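PDB 5UUJ: AlkZ from Streptomyces sahachiroi, which belongs to the AlkZ-like DNA glycosylase family, grouped with helix-turn-helix proteins. Local coordinates for residues K297-V301 with L302-H306. Residues are numbered along the deposited sequence; the frame is centred on the assembly and turned at random.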
loop_
_atom_site.group_PDB
_atom_site.type_symbol
_atom_site.label_atom_id
_atom_site.label_comp_id
_atom_site.label_asym_id
_atom_site.label_seq_id
_atom_site.Cartn_x
_atom_site.Cartn_y
_atom_site.Cartn_z
ATOM N N LYS A 297 9.174 -9.023 -6.253
ATOM C CA LYS A 297 9.484 -10.181 -7.087
ATOM C C LYS A 297 9.871 -9.794 -8.515
ATOM O O LYS A 297 10.483 -10.589 -9.225
ATOM C CB LYS A 297 8.285 -11.135 -7.138
ATOM C CG LYS A 297 8.517 -12.506 -6.528
ATOM C CD LYS A 297 7.926 -12.602 -5.127
ATOM C CE LYS A 297 8.157 -13.971 -4.494
ATOM N NZ LYS A 297 8.648 -15.000 -5.462
ATOM N N ASP A 298 9.504 -8.588 -8.944
ATOM C CA ASP A 298 9.743 -8.179 -10.330
ATOM C C ASP A 298 11.238 -8.021 -10.614
ATOM O O ASP A 298 11.892 -7.110 -10.101
ATOM C CB ASP A 298 9.008 -6.878 -10.654
ATOM C CG ASP A 298 8.792 -6.691 -12.146
ATOM O OD1 ASP A 298 9.577 -7.253 -12.936
ATOM O OD2 ASP A 298 7.830 -5.994 -12.529
ATOM N N GLU A 299 11.760 -8.902 -11.463
ATOM C CA GLU A 299 13.199 -9.017 -11.672
ATOM C C GLU A 299 13.801 -7.908 -12.538
ATOM O O GLU A 299 15.020 -7.760 -12.578
ATOM C CB GLU A 299 13.521 -10.384 -12.285
ATOM C CG GLU A 299 13.252 -11.541 -11.324
ATOM C CD GLU A 299 13.549 -12.907 -11.917
ATOM O OE1 GLU A 299 14.556 -13.044 -12.645
ATOM O OE2 GLU A 299 12.772 -13.848 -11.648
ATOM N N VAL A 300 12.970 -7.127 -13.226
ATOM C CA VAL A 300 13.499 -6.019 -14.023
ATOM C C VAL A 300 13.839 -4.832 -13.125
ATOM O O VAL A 300 14.638 -3.977 -13.500
ATOM C CB VAL A 300 12.518 -5.555 -15.127
ATOM C CG1 VAL A 300 12.148 -6.719 -16.039
ATOM C CG2 VAL A 300 11.274 -4.906 -14.529
ATOM N N VAL A 301 13.232 -4.789 -11.943
ATOM C CA VAL A 301 13.499 -3.730 -10.971
ATOM C C VAL A 301 14.556 -4.168 -9.962
ATOM O O VAL A 301 15.452 -3.396 -9.609
ATOM C CB VAL A 301 12.217 -3.328 -10.218
ATOM C CG1 VAL A 301 12.521 -2.306 -9.115
ATOM C CG2 VAL A 301 11.192 -2.775 -11.195
ATOM N N LEU A 302 14.438 -5.411 -9.503
ATOM C CA LEU A 302 15.309 -5.948 -8.464
ATOM C C LEU A 302 15.827 -7.325 -8.861
ATOM O O LEU A 302 15.059 -8.280 -8.969
ATOM C CB LEU A 302 14.559 -6.024 -7.132
ATOM C CG LEU A 302 15.259 -6.743 -5.972
ATOM C CD1 LEU A 302 16.602 -6.105 -5.648
ATOM C CD2 LEU A 302 14.363 -6.750 -4.744
ATOM N N ALA A 303 17.134 -7.416 -9.079
ATOM C CA ALA A 303 17.763 -8.670 -9.483
ATOM C C ALA A 303 17.492 -9.775 -8.457
ATOM O O ALA A 303 17.573 -9.535 -7.252
ATOM C CB ALA A 303 19.259 -8.468 -9.666
ATOM N N PRO A 304 17.167 -10.990 -8.932
ATOM C CA PRO A 304 16.784 -12.063 -8.006
ATOM C C PRO A 304 17.876 -12.418 -7.000
ATOM O O PRO A 304 17.560 -12.773 -5.866
ATOM C CB PRO A 304 16.495 -13.250 -8.936
ATOM C CG PRO A 304 17.217 -12.943 -10.198
ATOM C CD PRO A 304 17.184 -11.453 -10.331
ATOM N N GLU A 305 19.140 -12.314 -7.401
ATOM C CA GLU A 305 20.238 -12.680 -6.513
ATOM C C GLU A 305 20.432 -11.651 -5.397
ATOM O O GLU A 305 21.117 -11.923 -4.412
ATOM C CB GLU A 305 21.543 -12.854 -7.300
ATOM C CG GLU A 305 22.131 -11.579 -7.902
ATOM C CD GLU A 305 21.616 -11.284 -9.301
ATOM O OE1 GLU A 305 20.518 -11.767 -9.659
ATOM O OE2 GLU A 305 22.319 -10.567 -10.048
ATOM N N HIS A 306 19.831 -10.474 -5.554
ATOM C CA HIS A 306 19.946 -9.407 -4.562
ATOM C C HIS A 306 18.654 -9.208 -3.772
ATOM O O HIS A 306 18.557 -8.290 -2.956
ATOM C CB HIS A 306 20.332 -8.092 -5.243
ATOM C CG HIS A 306 21.691 -8.109 -5.868
ATOM N ND1 HIS A 306 22.750 -8.809 -5.329
ATOM C CD2 HIS A 306 22.164 -7.515 -6.988
ATOM C CE1 HIS A 306 23.816 -8.644 -6.089
ATOM N NE2 HIS A 306 23.488 -7.862 -7.104
#
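L302 and D298 are joined through the backbone: the amide of L302 donates to the carbonyl oxygen of D298, N to O 3.1 Å, nearly straight at 161°. The same oxygen also accepts from V301 N, at 3.3 Å. E299, V300 and V301 take helix-like backbone angles without forming a helix; V301 N to D298 O closes a beta turn, and L302 N to D298 O the wider alpha turn. Aspartate suits the start of such a turn because its short side chain can fold back on the chain: D298 OD1 takes a weak bond from V300 N at 3.4 Å, as in an Asx turn, while the same atom is salt-bridged to R260. A CA-H...O contact from E299 CA to L302 O, 3.4 Å, adds to the closure.

The turn belongs to the loop between helices 289-292 and 307-310, and V301 pairs by backbone hydrogen bonds with V327 of strand 326-334, holding the loop against the sheet.

Side-chain packing is mostly apolar where the loop faces inward. V301 lies on F13 of helix 9-19 and on V327; L302 reaches R307 and V310 of helix 307-310, F343 and V327, so branched aliphatics fill this buried side.

On the exposed flank the side chains of E299 and P304 cross at about a right angle. With CG anti to its carbonyl carbon (chi1 -67°) and the chain extended beyond, E299 brings OE1 past the CG-CD edge of the proline ring, displaced to one side of its plane, 3.6 Å from P304 CG and 3.8 Å from P304 CD. This is van der Waals contact: proline's rigid ring gives the glutamate stem an apolar surface to cross, E299 CG to P304 CD 4.1 Å, and both residues are exposed, so the carboxylate sits at the surface.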